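Local structure of sensory box/GGDEF family protein (Caulobacter crescentus, 4YME) at residues D40-K45 and G124-V129; L34-I39 and I86-A91; N14-R19 and P74-R79. The protein probably takes part in cyclic di-GMP signalling, this piece being the GGDEF domain, of the diguanylate cyclase family, in a longer membrane protein that also has an EAL domain. One frame throughout, in Å; residues are numbered along the deposited sequence. Where two conformers were deposited one is given.

Contact 1 of 3, residues D40-K45 and G124-V129; sequences DLDHFK and GSSLGV
Asp-40 and Ser-126 face each other on strands 33-41 and 125-131, neighbours in the antiparallel sheet of the ferredoxin-like GGDEF fold. Backbone bonds come first. Asp-40 N gives to Ser-126 O over 2.9 Å, and Ser-126 N gives back to Asp-40 O over 3.0 Å, which makes a hydrogen-bonded pair. Leu-41 and Ser-125 follow as a non-hydrogen-bonded pair. Asp-42 N then reaches Gly-124 O at 2.9 Å. That bond is nearly straight at the hydrogen, 177°, but the donor stands above the carbonyl plane, 37° out of it.

Side chains add polar contacts. A chi1 of -72° sets Asp-42 CG anti to its own carbonyl carbon, near Gly-124 O. Its OD1 lies against Ser-125 C and 2.9 Å from Ser-126 OG. Asp-40 OD1 lies 3.7 Å from Ser-126 CB, while OD2 makes a salt bridge to Lys-154 of helix 139-156.

Two waters bridge the segments. One gives to Asp-42 OD2 and, at 2.6 Å, to Ser-125 O. The other gives to Gly-124 O and takes the N-H of His-43, the N-cap residue of helix 44-51.

Gly-124 has backbone angles at which a CB would jam against the preceding carbonyl oxygen. Leu-41 N also bonds to Asp-83 in the GGDEF signature. Gly-124 O takes two donors, Asp-42 N and a water, so backbone and solvent together hold the strand end as it turns into helix 44-51.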
# COMPACT_ATOMS: atom_id res chain seq x y z
N ASP A 40 5.77 -1.97 -2.13
CA ASP A 40 6.45 -3.20 -1.76
C ASP A 40 7.71 -2.89 -1.01
O ASP A 40 8.08 -1.74 -0.92
CB ASP A 40 6.59 -4.17 -2.88
CG ASP A 40 7.67 -3.88 -3.83
OD1 ASP A 40 8.34 -2.84 -3.71
OD2 ASP A 40 7.92 -4.83 -4.60
N LEU A 41 8.27 -3.89 -0.35
CA LEU A 41 9.40 -3.69 0.54
C LEU A 41 10.71 -4.03 -0.18
O LEU A 41 10.84 -5.07 -0.82
CB LEU A 41 9.24 -4.53 1.82
CG LEU A 41 8.00 -4.18 2.65
CD1 LEU A 41 7.97 -5.06 3.89
CD2 LEU A 41 7.95 -2.65 3.04
N ASP A 42 11.69 -3.17 0.02
CA ASP A 42 12.97 -3.29 -0.72
C ASP A 42 13.78 -4.49 -0.29
O ASP A 42 14.53 -5.06 -1.11
CB ASP A 42 13.77 -2.01 -0.56
CG ASP A 42 13.18 -0.83 -1.36
OD1 ASP A 42 12.21 -0.97 -2.11
OD2 ASP A 42 13.73 0.25 -1.15
N HIS A 43 13.67 -4.90 0.97
CA HIS A 43 14.58 -5.93 1.52
C HIS A 43 13.88 -7.07 2.23
O HIS A 43 14.43 -7.72 3.13
CB HIS A 43 15.63 -5.29 2.41
CG HIS A 43 16.31 -4.12 1.80
ND1 HIS A 43 17.25 -4.23 0.80
CD2 HIS A 43 16.21 -2.81 2.09
CE1 HIS A 43 17.66 -3.02 0.47
NE2 HIS A 43 17.06 -2.14 1.24
N PHE A 44 12.69 -7.39 1.78
CA PHE A 44 11.94 -8.53 2.28
C PHE A 44 12.59 -9.87 1.98
O PHE A 44 12.78 -10.68 2.86
CB PHE A 44 10.53 -8.47 1.67
CG PHE A 44 9.64 -9.57 2.03
CD1 PHE A 44 9.10 -9.69 3.32
CD2 PHE A 44 9.28 -10.49 1.09
CE1 PHE A 44 8.21 -10.71 3.64
CE2 PHE A 44 8.41 -11.50 1.40
CZ PHE A 44 7.88 -11.62 2.69
N LYS A 45 13.06 -10.02 0.73
CA LYS A 45 13.72 -11.29 0.34
C LYS A 45 14.98 -11.50 1.15
O LYS A 45 15.20 -12.57 1.67
CB LYS A 45 14.04 -11.34 -1.14
CG LYS A 45 14.75 -12.65 -1.54
CD LYS A 45 14.95 -12.77 -3.07
CE LYS A 45 16.32 -13.48 -3.37
NZ LYS A 45 16.43 -14.84 -2.81
N GLY A 124 12.49 0.09 4.09
CA GLY A 124 12.60 0.77 2.82
C GLY A 124 11.55 0.20 1.90
O GLY A 124 11.35 -0.99 1.85
N SER A 125 10.90 1.07 1.15
CA SER A 125 9.82 0.65 0.25
C SER A 125 9.90 1.38 -1.08
O SER A 125 10.56 2.43 -1.20
CB SER A 125 8.51 1.02 0.91
OG SER A 125 8.37 2.43 1.08
N SER A 126 9.18 0.83 -2.05
CA SER A 126 8.95 1.44 -3.34
C SER A 126 7.47 1.50 -3.57
O SER A 126 6.75 0.67 -3.00
CB SER A 126 9.59 0.62 -4.42
OG SER A 126 11.00 0.59 -4.29
N LEU A 127 6.99 2.47 -4.31
CA LEU A 127 5.58 2.61 -4.53
C LEU A 127 5.23 3.13 -5.90
O LEU A 127 6.07 3.80 -6.56
CB LEU A 127 4.87 3.34 -3.43
CG LEU A 127 5.16 4.74 -3.10
CD1 LEU A 127 4.54 5.67 -4.12
CD2 LEU A 127 4.50 5.01 -1.74
N GLY A 128 4.03 2.79 -6.34
CA GLY A 128 3.44 3.29 -7.58
C GLY A 128 2.06 3.80 -7.32
O GLY A 128 1.34 3.20 -6.49
N VAL A 129 1.64 4.80 -8.05
CA VAL A 129 0.39 5.49 -7.82
C VAL A 129 -0.44 5.47 -9.09
O VAL A 129 0.04 5.87 -10.17
CB VAL A 129 0.61 6.95 -7.40
CG1 VAL A 129 -0.75 7.67 -7.16
CG2 VAL A 129 1.45 7.02 -6.15
O HOH W 1 12.95 3.17 -0.38
O HOH W 2 12.43 -3.59 3.12

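Contact 2 of 3, residues L34-I39 and I86-A91; sequences LAVICI and IVVQIA
Ile-86 lies against Val-36, Ile-37 and Cys-38 of strand 33-41. CB sits 4.0 Å from Ile-37 O. The CG2 branch, anti to the backbone N, passes 3.8 Å from the same oxygen. It also meets Val-36 CG1 at 3.9 Å, the two side chains crossing obliquely. CG1 lies anti to the carbonyl carbon, chi1 -61°, and carries CD1 on the Cys-38 side. At the tip, CD1 lies 3.9 Å from Cys-38 CB, and equally near its CA. Met-143 of helix 139-156 also touches this side chain.

Strands 33-41 and 84-91 are the two inner strands of the antiparallel sheet, order 2-3-1-4, of the ferredoxin-like GGDEF fold. They run antiparallel, with axes 4.7 Å apart in these segments. Ala-35 with Gln-89 and Ile-37 with Val-87 are the hydrogen-bonded pairs, each with two N-H to O bonds.

Leu-34, Val-36, Cys-38, Ile-86, Val-88 and Ile-90 share one face, packed by helices 13-30 and 139-156. There Leu-34 CD1 presses on Val-88 CG1 at 3.5 Å. Ala-35, Ile-37, Val-87 and Gln-89 share the other face. Helix 95-109 packs there on Ile-37 and Gln-89. The Gln-89 chain is extended, with CG anti to the backbone N. Its NE2 bonds to Val-98 O of that helix, and OE1 lies 3.9 Å from Ala-35 CB. Farther along, Ile-39 CD1 touches Val-87 CG2 at 3.9 Å.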
# COMPACT_ATOMS: atom_id res chain seq x y z
N LEU A 34 -9.68 10.03 -5.63
CA LEU A 34 -9.42 8.64 -5.32
C LEU A 34 -8.11 8.22 -5.99
O LEU A 34 -7.95 8.39 -7.20
CB LEU A 34 -10.56 7.78 -5.83
CG LEU A 34 -10.42 6.27 -5.78
CD1 LEU A 34 -10.29 5.85 -4.41
CD2 LEU A 34 -11.65 5.63 -6.55
N ALA A 35 -7.21 7.66 -5.20
CA ALA A 35 -5.89 7.17 -5.66
C ALA A 35 -5.62 5.80 -5.10
O ALA A 35 -6.07 5.47 -3.97
CB ALA A 35 -4.78 8.08 -5.22
N VAL A 36 -4.92 4.99 -5.87
CA VAL A 36 -4.50 3.64 -5.45
C VAL A 36 -2.99 3.62 -5.46
O VAL A 36 -2.38 3.89 -6.49
CB VAL A 36 -5.09 2.57 -6.33
CG1 VAL A 36 -4.59 1.19 -6.00
CG2 VAL A 36 -6.67 2.70 -6.30
N ILE A 37 -2.42 3.20 -4.35
CA ILE A 37 -1.00 3.19 -4.12
C ILE A 37 -0.57 1.78 -3.87
O ILE A 37 -1.00 1.18 -2.88
CB ILE A 37 -0.60 4.08 -2.97
CG1 ILE A 37 -1.07 5.51 -3.21
CG2 ILE A 37 0.89 4.04 -2.76
CD1 ILE A 37 -1.00 6.45 -2.05
N CYS A 38 0.28 1.24 -4.73
CA CYS A 38 0.85 -0.08 -4.55
C CYS A 38 2.26 0.03 -3.97
O CYS A 38 3.07 0.82 -4.45
CB CYS A 38 0.85 -0.77 -5.92
SG CYS A 38 1.37 -2.49 -5.98
N ILE A 39 2.55 -0.75 -2.93
CA ILE A 39 3.77 -0.60 -2.15
C ILE A 39 4.45 -1.93 -2.01
O ILE A 39 3.77 -2.95 -1.81
CB ILE A 39 3.43 -0.16 -0.72
CG1 ILE A 39 2.69 1.17 -0.71
CG2 ILE A 39 4.68 -0.14 0.19
CD1 ILE A 39 1.95 1.49 0.58
N ILE A 86 -1.40 -2.34 -0.50
CA ILE A 86 -2.14 -1.35 -1.25
C ILE A 86 -2.75 -0.38 -0.27
O ILE A 86 -3.34 -0.79 0.76
CB ILE A 86 -3.26 -1.97 -2.08
CG1 ILE A 86 -2.73 -2.94 -3.09
CG2 ILE A 86 -4.17 -0.89 -2.69
CD1 ILE A 86 -2.29 -2.33 -4.29
N VAL A 87 -2.67 0.91 -0.58
CA VAL A 87 -3.41 1.93 0.15
C VAL A 87 -4.32 2.62 -0.82
O VAL A 87 -3.93 3.00 -1.93
CB VAL A 87 -2.47 2.96 0.80
CG1 VAL A 87 -3.26 4.13 1.32
CG2 VAL A 87 -1.61 2.30 1.88
N VAL A 88 -5.59 2.73 -0.44
CA VAL A 88 -6.56 3.50 -1.19
C VAL A 88 -6.86 4.78 -0.45
O VAL A 88 -7.28 4.76 0.70
CB VAL A 88 -7.85 2.69 -1.45
CG1 VAL A 88 -8.88 3.56 -2.16
CG2 VAL A 88 -7.57 1.40 -2.20
N GLN A 89 -6.59 5.90 -1.13
CA GLN A 89 -6.77 7.23 -0.56
C GLN A 89 -8.02 7.87 -1.15
O GLN A 89 -8.15 8.01 -2.35
CB GLN A 89 -5.58 8.11 -0.94
CG GLN A 89 -5.71 9.48 -0.34
CD GLN A 89 -4.72 10.47 -0.98
OE1 GLN A 89 -4.57 10.52 -2.22
NE2 GLN A 89 -4.08 11.23 -0.15
N ILE A 90 -8.94 8.26 -0.25
CA ILE A 90 -10.05 9.13 -0.59
C ILE A 90 -9.81 10.47 0.09
O ILE A 90 -9.66 10.54 1.30
CB ILE A 90 -11.39 8.55 -0.13
CG1 ILE A 90 -11.73 7.26 -0.86
CG2 ILE A 90 -12.51 9.55 -0.39
CD1 ILE A 90 -12.92 6.45 -0.31
N ALA A 91 -9.82 11.53 -0.71
CA ALA A 91 -9.42 12.84 -0.19
C ALA A 91 -10.04 13.95 -1.02
O ALA A 91 -10.91 13.69 -1.81
CB ALA A 91 -7.91 12.96 -0.19

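Contact 3 of 3, residues N14-R19 and P74-R79; sequences NSLQMR and PSFAAR
Arg-19 lays its guanidinium over one face of the Phe-76 ring, the planes 25° apart. Here helix 13-30 packs on edge strand 76-81 of the ferredoxin-like GGDEF fold. CZ is 4.3 Å from the ring centroid and off-centre, so the cation-pi contact falls toward CG and CD1. NH2 comes nearest, 3.6 Å from Phe-76 CD1. The two side chains slide past each other in opposite directions. Arg-19 CB covers the far part of the ring, 3.7 Å from Phe-76 CZ, as a CH-pi contact. Two conformers of Arg-19 were deposited, so the stack holds for the one described and may not hold for the other.

Phe-76 CG stands between the backbone N and the carbonyl carbon, chi1 47°, which puts it against the centre of the guanidinium. Leu-16 meets the ring at its edge, with CD1 4.0 Å from Phe-76 CE2, the side chains crossing at about a right angle. Leu-16 CB also lies 3.9 Å from Ala-78 CB. Leu-16 and Phe-76 both touch Val-88 of the next strand. An alanine in place of Phe-76 removes the ring, which would probably leave the guanidinium without its stacking partner and free to turn, and open a gap beside Leu-16 CD1.

A water links the two segments beside the stack. It lies in the guanidinium plane, accepts from Arg-19 NH2 at 3.1 Å, and gives to Pro-74 O at 2.8 Å.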
# COMPACT_ATOMS: atom_id res chain seq x y z
N ASN A 14 -9.76 -9.64 -1.43
CA ASN A 14 -11.25 -9.67 -1.58
C ASN A 14 -11.86 -8.37 -1.11
O ASN A 14 -12.64 -7.70 -1.82
CB ASN A 14 -11.88 -10.83 -0.75
CG ASN A 14 -13.40 -10.61 -0.43
OD1 ASN A 14 -14.20 -10.27 -1.31
ND2 ASN A 14 -13.79 -10.82 0.85
N SER A 15 -11.55 -8.01 0.15
CA SER A 15 -12.20 -6.83 0.74
C SER A 15 -11.65 -5.55 0.15
O SER A 15 -12.39 -4.62 -0.04
CB SER A 15 -12.14 -6.78 2.26
OG SER A 15 -10.84 -6.94 2.76
N LEU A 16 -10.38 -5.53 -0.24
CA LEU A 16 -9.86 -4.41 -0.99
C LEU A 16 -10.64 -4.13 -2.26
O LEU A 16 -11.07 -3.00 -2.54
CB LEU A 16 -8.36 -4.65 -1.34
CG LEU A 16 -7.78 -3.72 -2.39
CD1 LEU A 16 -7.72 -2.34 -1.76
CD2 LEU A 16 -6.41 -4.24 -2.89
N GLN A 17 -10.84 -5.17 -3.05
CA GLN A 17 -11.52 -4.99 -4.34
C GLN A 17 -12.95 -4.49 -4.10
O GLN A 17 -13.42 -3.57 -4.79
CB GLN A 17 -11.54 -6.33 -5.09
CG GLN A 17 -12.13 -6.22 -6.50
CD GLN A 17 -13.68 -6.22 -6.53
OE1 GLN A 17 -14.36 -6.75 -5.61
NE2 GLN A 17 -14.25 -5.59 -7.59
N MSE A 18 -13.63 -5.03 -3.08
CA MSE A 18 -15.04 -4.62 -2.80
C MSE A 18 -15.10 -3.15 -2.37
O MSE A 18 -15.95 -2.38 -2.80
CB MSE A 18 -15.67 -5.45 -1.70
CG MSE A 18 -15.83 -6.85 -2.08
SE MSE A 18 -16.61 -7.94 -0.65
CE MSE A 18 -15.84 -7.35 1.01
N ARG A 19 -14.21 -2.79 -1.48
CA ARG A 19 -14.22 -1.43 -0.94
C ARG A 19 -13.75 -0.40 -1.98
O ARG A 19 -14.26 0.71 -2.01
CB ARG A 19 -13.42 -1.36 0.36
CG ARG A 19 -14.17 -2.00 1.56
CD ARG A 19 -13.45 -1.74 2.85
NE ARG A 19 -13.47 -0.30 3.17
CZ ARG A 19 -12.93 0.25 4.26
NH1 ARG A 19 -12.30 -0.51 5.13
NH2 ARG A 19 -12.99 1.55 4.45
N PRO A 74 -11.82 7.71 5.54
CA PRO A 74 -12.34 6.75 4.57
C PRO A 74 -11.29 6.01 3.71
O PRO A 74 -11.65 5.18 2.87
CB PRO A 74 -13.18 7.66 3.64
CG PRO A 74 -12.47 8.98 3.69
CD PRO A 74 -12.01 9.11 5.09
N SER A 75 -10.02 6.33 3.93
CA SER A 75 -8.94 5.62 3.24
C SER A 75 -8.77 4.26 3.91
O SER A 75 -9.23 4.02 5.04
CB SER A 75 -7.68 6.48 3.29
OG SER A 75 -7.90 7.69 2.60
N PHE A 76 -8.08 3.35 3.23
CA PHE A 76 -7.92 2.00 3.77
C PHE A 76 -6.70 1.32 3.16
O PHE A 76 -6.18 1.72 2.12
CB PHE A 76 -9.20 1.16 3.56
CG PHE A 76 -9.79 1.22 2.17
CD1 PHE A 76 -10.66 2.23 1.82
CD2 PHE A 76 -9.54 0.21 1.23
CE1 PHE A 76 -11.24 2.30 0.56
CE2 PHE A 76 -10.16 0.28 0.01
CZ PHE A 76 -11.01 1.32 -0.32
N ALA A 77 -6.25 0.27 3.83
CA ALA A 77 -5.02 -0.46 3.49
C ALA A 77 -5.27 -1.94 3.49
O ALA A 77 -6.06 -2.47 4.28
CB ALA A 77 -3.93 -0.11 4.41
N ALA A 78 -4.54 -2.63 2.63
CA ALA A 78 -4.63 -4.07 2.40
C ALA A 78 -3.24 -4.68 2.22
O ALA A 78 -2.33 -3.95 1.81
CB ALA A 78 -5.41 -4.38 1.16
N ARG A 79 -3.09 -5.95 2.52
CA ARG A 79 -1.90 -6.70 2.09
C ARG A 79 -2.40 -7.73 1.09
O ARG A 79 -3.36 -8.45 1.36
CB ARG A 79 -1.21 -7.40 3.26
CG ARG A 79 0.10 -8.09 2.82
CD ARG A 79 0.88 -8.74 3.95
NE ARG A 79 0.23 -9.94 4.36
CZ ARG A 79 0.56 -11.18 3.97
NH1 ARG A 79 1.56 -11.46 3.13
NH2 ARG A 79 -0.14 -12.18 4.43
O HOH W 3 -13.88 3.55 2.30

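In the fold
All three contacts involve one four-stranded sheet. Contacts 1 and 2 pair its strands, and contact 3 packs helix 13-30 on its edge strand. Contacts 1 and 2 share strand 33-41, and their centres are about 15 Å apart. They meet where Gly-128 O lies 2.8 Å from Cys-38 N, probably hydrogen-bonded. Contact 3 joins contact 2 on the other side, with centres about 9 Å apart. Val-88 N lies 2.8 Å from Phe-76 O there, another probable bond. Contacts 1 and 3 do not touch; their centres are about 19 Å apart, on opposite sides of the chain's centre. The GGDEF signature turn, probably part of the active site as in other diguanylate cyclases, lies beside contact 1.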